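Side-chain contacts in putative (Helicobacter pylori J99, PDB 4R7K), which is of unknown function but probably adopts the helix-grip fold of the SRPBCC superfamily, many of whose members hold apolar ligands between sheet and long helix: residues 141-144 and 150-153; 63-68 and 112-117. All coordinates share one frame; numbering follows the deposited sequence.

Overall arrangement
Both contacts bear on one antiparallel sheet and on the apolar layer between it and its helices, but at different depths. Contact 1 joins neighbouring strands, 136-146 and 150-160, and is almost wholly buried; main-chain hydrogen bonds, an arginine-glutamate salt bridge and aliphatic packing hold it. Contact 2 lies at the surface, where the end of helix 57-65 meets strand 103-114 through side chains alone: an arginine laid against a phenylalanine, with a leucine beside it and no hydrogen bond between the two ranges. Their centres are about 11 Å apart. L64, next to the arginine of contact 2, packs on W141 and V143 of contact 1, so the same helix reaches both.

Contact 1: residues 141-144 and 150-153; sequences WLVE and RVRI
NH1 of R152 donates to OE2 of E144 over 2.8 Å, and N29 O accepts from the same nitrogen. The carboxylate oxygen lies at the guanidinium edge, only 5° out of its plane, and the two flat groups are turned 30° apart. R152 gets there with an almost fully extended chain, while E144 puts CG between its backbone N and carbonyl carbon (chi1 65°) and then runs out straight, so the two side chains travel alongside each other. Arginine suits this buried place because its several N-H groups can serve more than one acceptor: NE is taken by E49, and N29 also binds the other oxygen of E144. The arginine's charge between E144 and E49 probably favours the ionised form of both carboxylates.

Beneath the salt bridge, the same two residues form a hydrogen-bonded antiparallel pair: E144 N reaches R152 O at 2.9 Å, and R152 N reaches E144 O at 2.8 Å. V143 and I153 are the adjoining non-hydrogen-bonded pair, on the opposite face. There CG2 of I153 touches the edge of the W141 ring, 4.1 Å from CE3, and V143 CG1 meets V151 CG1. Branched and aromatic residues fill this face well, for helices 57-65 and 174-190 cover it, while strands 118-126 and 44-53 flank the hairpin.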
ATOM      1  N   TRP A 141      15.262   4.964 -16.297  1.00 20.87           N
ATOM      2  CA  TRP A 141      15.973   4.116 -15.396  1.00 20.05           C
ATOM      3  C   TRP A 141      17.431   4.468 -15.413  1.00 19.73           C
ATOM      4  O   TRP A 141      18.012   4.794 -16.485  1.00 20.00           O
ATOM      5  CB  TRP A 141      15.853   2.639 -15.833  1.00 20.23           C
ATOM      6  CG  TRP A 141      14.493   2.024 -15.846  1.00 21.52           C
ATOM      7  CD1 TRP A 141      13.531   2.187 -16.806  1.00 22.86           C
ATOM      8  CD2 TRP A 141      13.959   1.084 -14.900  1.00 20.34           C
ATOM      9  NE1 TRP A 141      12.427   1.415 -16.501  1.00 24.03           N
ATOM     10  CE2 TRP A 141      12.665   0.733 -15.340  1.00 21.06           C
ATOM     11  CE3 TRP A 141      14.459   0.484 -13.729  1.00 20.94           C
ATOM     12  CZ2 TRP A 141      11.848  -0.141 -14.626  1.00 21.59           C
ATOM     13  CZ3 TRP A 141      13.632  -0.374 -13.009  1.00 19.09           C
ATOM     14  CH2 TRP A 141      12.362  -0.703 -13.474  1.00 20.04           C
ATOM     15  N   LEU A 142      18.046   4.340 -14.240  1.00 21.05           N
ATOM     16  CA  LEU A 142      19.472   4.526 -14.075  1.00 21.31           C
ATOM     17  C   LEU A 142      19.966   3.449 -13.136  1.00 21.03           C
ATOM     18  O   LEU A 142      19.574   3.413 -11.958  1.00 20.94           O
ATOM     19  CB  LEU A 142      19.777   5.914 -13.516  1.00 22.86           C
ATOM     20  CG  LEU A 142      21.239   6.380 -13.658  1.00 25.42           C
ATOM     21  CD1 LEU A 142      21.292   7.902 -13.485  1.00 27.78           C
ATOM     22  CD2 LEU A 142      22.098   5.668 -12.624  1.00 28.53           C
ATOM     23  N   VAL A 143      20.801   2.557 -13.667  1.00 22.22           N
ATOM     24  CA  VAL A 143      21.394   1.457 -12.899  1.00 20.11           C
ATOM     25  C   VAL A 143      22.894   1.742 -12.856  1.00 21.36           C
ATOM     26  O   VAL A 143      23.497   1.958 -13.911  1.00 22.71           O
ATOM     27  CB  VAL A 143      21.158   0.079 -13.576  1.00 21.62           C
ATOM     28  CG1 VAL A 143      21.758  -1.042 -12.714  1.00 21.77           C
ATOM     29  CG2 VAL A 143      19.675  -0.220 -13.780  1.00 23.76           C
ATOM     30  N   GLU A 144      23.497   1.762 -11.659  1.00 21.75           N
ATOM     31  CA  GLU A 144      24.917   2.002 -11.550  1.00 23.42           C
ATOM     32  C   GLU A 144      25.613   1.316 -10.401  1.00 25.16           C
ATOM     33  O   GLU A 144      25.027   1.017  -9.342  1.00 24.34           O
ATOM     34  CB  GLU A 144      25.238   3.507 -11.489  1.00 26.20           C
ATOM     35  CG  GLU A 144      24.709   4.215 -10.272  1.00 27.31           C
ATOM     36  CD  GLU A 144      25.109   5.689 -10.240  1.00 30.09           C
ATOM     37  OE1 GLU A 144      26.132   6.042 -10.886  1.00 26.63           O
ATOM     38  OE2 GLU A 144      24.416   6.490  -9.559  1.00 26.26           O
ATOM     39  N   ARG A 150      28.134  -2.286  -4.215  1.00 31.02           N
ATOM     40  CA  ARG A 150      26.721  -1.975  -4.117  1.00 29.89           C
ATOM     41  C   ARG A 150      26.230  -1.545  -5.490  1.00 27.44           C
ATOM     42  O   ARG A 150      26.990  -0.995  -6.280  1.00 27.00           O
ATOM     43  CB  ARG A 150      26.478  -0.821  -3.127  1.00 29.31           C
ATOM     44  CG  ARG A 150      26.883  -1.077  -1.683  1.00 32.07           C
ATOM     45  CD  ARG A 150      26.657   0.199  -0.877  1.00 32.03           C
ATOM     46  NE  ARG A 150      27.528   1.265  -1.333  1.00 33.36           N
ATOM     47  CZ  ARG A 150      27.198   2.555  -1.348  1.00 36.02           C
ATOM     48  NH1 ARG A 150      26.000   2.946  -0.966  1.00 34.82           N
ATOM     49  NH2 ARG A 150      28.059   3.453  -1.801  1.00 35.72           N
ATOM     50  N   VAL A 151      24.965  -1.808  -5.780  1.00 26.45           N
ATOM     51  CA  VAL A 151      24.365  -1.376  -7.029  1.00 24.53           C
ATOM     52  C   VAL A 151      23.148  -0.540  -6.692  1.00 24.35           C
ATOM     53  O   VAL A 151      22.362  -0.905  -5.799  1.00 24.08           O
ATOM     54  CB  VAL A 151      23.966  -2.577  -7.905  1.00 24.51           C
ATOM     55  CG1 VAL A 151      23.051  -2.171  -9.028  1.00 24.08           C
ATOM     56  CG2 VAL A 151      25.207  -3.296  -8.425  1.00 26.70           C
ATOM     57  N   ARG A 152      23.044   0.605  -7.365  1.00 22.58           N
ATOM     58  CA  ARG A 152      21.905   1.491  -7.274  1.00 21.64           C
ATOM     59  C   ARG A 152      20.981   1.331  -8.465  1.00 20.49           C
ATOM     60  O   ARG A 152      21.440   1.236  -9.611  1.00 22.84           O
ATOM     61  CB  ARG A 152      22.381   2.934  -7.236  1.00 21.59           C
ATOM     62  CG  ARG A 152      21.277   3.993  -7.249  1.00 20.24           C
ATOM     63  CD  ARG A 152      21.937   5.367  -7.319  1.00 22.42           C
ATOM     64  NE  ARG A 152      21.003   6.503  -7.185  1.00 22.04           N
ATOM     65  CZ  ARG A 152      21.130   7.665  -7.815  1.00 21.67           C
ATOM     66  NH1 ARG A 152      22.100   7.850  -8.687  1.00 22.75           N
ATOM     67  NH2 ARG A 152      20.251   8.638  -7.590  1.00 22.09           N
ATOM     68  N   ILE A 153      19.679   1.254  -8.189  1.00 20.83           N
ATOM     69  CA  ILE A 153      18.666   1.220  -9.222  1.00 20.02           C
ATOM     70  C   ILE A 153      17.687   2.367  -8.956  1.00 20.25           C
ATOM     71  O   ILE A 153      16.955   2.361  -7.962  1.00 21.70           O
ATOM     72  CB  ILE A 153      17.889  -0.125  -9.285  1.00 21.33           C
ATOM     73  CG1 ILE A 153      18.835  -1.303  -9.301  1.00 22.42           C
ATOM     74  CG2 ILE A 153      17.004  -0.135 -10.526  1.00 22.15           C
ATOM     75  CD1 ILE A 153      18.179  -2.665  -9.138  1.00 23.13           C
TER

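Contact 2: residues 63-68 and 112-117; sequences HLRDAS and FELKDA
R65 lays its guanidinium group against the ring of F112, and this is the tight part of the contact. F112 CZ sits 3.3 Å above the guanidinium plane, over its centre, and CE1 comes equally near, 3.3 Å from R65 NE. The two planes are 42° apart, so the ring leans its outer end on the arginine instead of lying flat upon it. A bend at chi3 (69°) turns the otherwise extended R65 chain so that one guanidinium face is presented to the ring, and R65 CD also touches F112 CE1, at 3.7 Å. With CG anti to its backbone N (chi1 177°), F112 brings the CE1-CZ end of its ring up to the arginine. Arginine fits a partly exposed helix end: its flat face can cover an aromatic ring while its N-H groups remain available at the edge, and NH2 indeed donates to L90 O.

The outer side is looser. L114, an exposed residue, comes to R65 only through CD2, 4.0 Å from NH1, and it also packs on F57 and V61 of the same helix. F112, by contrast, is backed by L119 and L121 of strand 118-126.

Just past R65 the chain leaves the helix in an Asx turn. D66 OD1 accepts from S68 N at 3.0 Å and from S68 OG at 2.7 Å, both from the same face of the carboxylate, and T88 OG1 bonds to it too. Aspartate and serine are apt here, short polar side chains that can bond to nearby backbone and to each other. A short helix after the first long strand, lying against the sheet, is consistent with the helix-grip fold of SRPBCC proteins.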
ATOM      1  N   HIS A  63      18.392  -8.337 -16.637  1.00 24.79           N
ATOM      2  CA  HIS A  63      17.001  -8.597 -16.259  1.00 25.33           C
ATOM      3  C   HIS A  63      16.069  -7.417 -16.439  1.00 25.43           C
ATOM      4  O   HIS A  63      14.842  -7.589 -16.433  1.00 27.85           O
ATOM      5  CB  HIS A  63      16.891  -9.140 -14.850  1.00 25.04           C
ATOM      6  CG  HIS A  63      17.503 -10.485 -14.682  1.00 27.76           C
ATOM      7  ND1 HIS A  63      18.134 -10.873 -13.524  1.00 27.44           N
ATOM      8  CD2 HIS A  63      17.583 -11.538 -15.529  1.00 28.54           C
ATOM      9  CE1 HIS A  63      18.575 -12.108 -13.660  1.00 29.39           C
ATOM     10  NE2 HIS A  63      18.262 -12.530 -14.873  1.00 29.31           N
ATOM     11  N   LEU A  64      16.638  -6.239 -16.606  1.00 24.26           N
ATOM     12  CA  LEU A  64      15.843  -5.050 -16.903  1.00 23.13           C
ATOM     13  C   LEU A  64      15.698  -4.909 -18.415  1.00 23.03           C
ATOM     14  O   LEU A  64      14.591  -4.695 -18.905  1.00 25.72           O
ATOM     15  CB  LEU A  64      16.497  -3.792 -16.342  1.00 22.40           C
ATOM     16  CG  LEU A  64      15.814  -2.498 -16.756  1.00 22.15           C
ATOM     17  CD1 LEU A  64      14.377  -2.480 -16.252  1.00 23.37           C
ATOM     18  CD2 LEU A  64      16.571  -1.306 -16.202  1.00 24.54           C
ATOM     19  N   ARG A  65      16.811  -4.982 -19.147  1.00 25.19           N
ATOM     20  CA  ARG A  65      16.772  -4.893 -20.616  1.00 27.17           C
ATOM     21  C   ARG A  65      16.040  -6.042 -21.322  1.00 29.22           C
ATOM     22  O   ARG A  65      15.424  -5.839 -22.375  1.00 31.53           O
ATOM     23  CB  ARG A  65      18.182  -4.886 -21.210  1.00 31.34           C
ATOM     24  CG  ARG A  65      18.995  -3.642 -20.986  1.00 32.88           C
ATOM     25  CD  ARG A  65      20.280  -3.806 -21.805  1.00 37.50           C
ATOM     26  NE  ARG A  65      20.013  -3.742 -23.252  1.00 40.67           N
ATOM     27  CZ  ARG A  65      20.898  -4.021 -24.213  1.00 45.43           C
ATOM     28  NH1 ARG A  65      22.125  -4.450 -23.912  1.00 44.97           N
ATOM     29  NH2 ARG A  65      20.539  -3.881 -25.489  1.00 44.62           N
ATOM     30  N   ASP A  66      16.184  -7.260 -20.827  1.00 29.69           N
ATOM     31  CA  ASP A  66      15.493  -8.368 -21.482  1.00 32.11           C
ATOM     32  C   ASP A  66      14.107  -8.477 -20.861  1.00 32.11           C
ATOM     33  O   ASP A  66      13.890  -9.113 -19.833  1.00 31.72           O
ATOM     34  CB  ASP A  66      16.281  -9.658 -21.407  1.00 33.42           C
ATOM     35  CG  ASP A  66      15.598 -10.800 -22.148  1.00 35.43           C
ATOM     36  OD1 ASP A  66      14.401 -10.724 -22.478  1.00 34.68           O
ATOM     37  OD2 ASP A  66      16.257 -11.790 -22.357  1.00 35.69           O
ATOM     38  N   ALA A  67      13.163  -7.833 -21.526  1.00 33.18           N
ATOM     39  CA  ALA A  67      11.800  -7.742 -21.048  1.00 34.18           C
ATOM     40  C   ALA A  67      11.094  -9.073 -20.869  1.00 34.79           C
ATOM     41  O   ALA A  67      10.040  -9.107 -20.259  1.00 35.54           O
ATOM     42  CB  ALA A  67      10.994  -6.821 -21.960  1.00 34.32           C
ATOM     43  N   SER A  68      11.638 -10.163 -21.418  1.00 35.53           N
ATOM     44  CA  SER A  68      11.038 -11.488 -21.202  1.00 35.86           C
ATOM     45  C   SER A  68      11.095 -11.882 -19.713  1.00 33.16           C
ATOM     46  O   SER A  68      10.306 -12.691 -19.266  1.00 34.46           O
ATOM     47  CB  SER A  68      11.690 -12.577 -22.080  1.00 38.46           C
ATOM     48  OG  SER A  68      13.018 -12.860 -21.661  1.00 38.46           O
ATOM     49  N   PHE A 112      19.165   4.919 -24.584  1.00 25.99           N
ATOM     50  CA  PHE A 112      19.873   3.707 -24.240  1.00 26.85           C
ATOM     51  C   PHE A 112      21.376   3.966 -24.295  1.00 27.84           C
ATOM     52  O   PHE A 112      21.947   4.195 -25.377  1.00 29.60           O
ATOM     53  CB  PHE A 112      19.532   2.530 -25.165  1.00 30.26           C
ATOM     54  CG  PHE A 112      20.336   1.306 -24.847  1.00 33.99           C
ATOM     55  CD1 PHE A 112      19.999   0.523 -23.772  1.00 35.64           C
ATOM     56  CD2 PHE A 112      21.462   0.989 -25.575  1.00 40.68           C
ATOM     57  CE1 PHE A 112      20.757  -0.564 -23.422  1.00 37.65           C
ATOM     58  CE2 PHE A 112      22.227  -0.112 -25.238  1.00 43.17           C
ATOM     59  CZ  PHE A 112      21.878  -0.878 -24.150  1.00 40.23           C
ATOM     60  N   GLU A 113      22.012   3.940 -23.140  1.00 27.50           N
ATOM     61  CA  GLU A 113      23.444   4.136 -23.053  1.00 29.46           C
ATOM     62  C   GLU A 113      23.965   3.197 -21.979  1.00 28.08           C
ATOM     63  O   GLU A 113      23.665   3.356 -20.789  1.00 25.51           O
ATOM     64  CB  GLU A 113      23.760   5.581 -22.710  1.00 33.15           C
ATOM     65  CG  GLU A 113      25.256   5.869 -22.707  1.00 39.29           C
ATOM     66  CD  GLU A 113      25.588   7.351 -22.547  1.00 44.97           C
ATOM     67  OE1 GLU A 113      26.648   7.786 -23.061  1.00 51.46           O
ATOM     68  OE2 GLU A 113      24.790   8.086 -21.932  1.00 47.87           O
ATOM     69  N   LEU A 114      24.726   2.191 -22.397  1.00 28.33           N
ATOM     70  CA  LEU A 114      25.246   1.195 -21.477  1.00 28.12           C
ATOM     71  C   LEU A 114      26.752   1.260 -21.456  1.00 29.89           C
ATOM     72  O   LEU A 114      27.394   1.051 -22.480  1.00 31.15           O
ATOM     73  CB  LEU A 114      24.787  -0.202 -21.893  1.00 29.63           C
ATOM     74  CG  LEU A 114      25.355  -1.384 -21.078  1.00 31.00           C
ATOM     75  CD1 LEU A 114      25.004  -1.280 -19.594  1.00 29.06           C
ATOM     76  CD2 LEU A 114      24.868  -2.711 -21.651  1.00 34.07           C
ATOM     77  N   LYS A 115      27.297   1.549 -20.281  1.00 30.22           N
ATOM     78  CA  LYS A 115      28.739   1.619 -20.051  1.00 34.26           C
ATOM     79  C   LYS A 115      29.101   0.529 -19.041  1.00 35.17           C
ATOM     80  O   LYS A 115      28.207  -0.136 -18.478  1.00 33.19           O
ATOM     81  CB  LYS A 115      29.140   3.016 -19.555  1.00 35.36           C
ATOM     82  CG  LYS A 115      28.679   4.113 -20.508  1.00 38.71           C
ATOM     83  CD  LYS A 115      29.515   5.382 -20.435  1.00 45.42           C
ATOM     84  CE  LYS A 115      29.284   6.162 -19.158  1.00 47.00           C
ATOM     85  NZ  LYS A 115      30.313   7.236 -19.041  1.00 53.38           N
ATOM     86  N   ASP A 116      30.400   0.337 -18.808  1.00 38.18           N
ATOM     87  CA  ASP A 116      30.875  -0.691 -17.862  1.00 40.59           C
ATOM     88  C   ASP A 116      30.240  -0.580 -16.472  1.00 37.96           C
ATOM     89  O   ASP A 116      30.084  -1.567 -15.795  1.00 37.83           O
ATOM     90  CB  ASP A 116      32.403  -0.602 -17.665  1.00 44.05           C
ATOM     91  CG  ASP A 116      33.191  -1.052 -18.886  1.00 48.20           C
ATOM     92  OD1 ASP A 116      32.590  -1.630 -19.812  1.00 50.13           O
ATOM     93  OD2 ASP A 116      34.429  -0.852 -18.902  1.00 53.50           O
ATOM     94  N   ALA A 117      29.905   0.623 -16.037  1.00 28.05           N
ATOM     95  CA  ALA A 117      29.381   0.784 -14.685  1.00 28.67           C
ATOM     96  C   ALA A 117      28.092   1.590 -14.540  1.00 26.65           C
ATOM     97  O   ALA A 117      27.704   1.890 -13.438  1.00 25.43           O
ATOM     98  CB  ALA A 117      30.454   1.390 -13.807  1.00 29.73           C
TER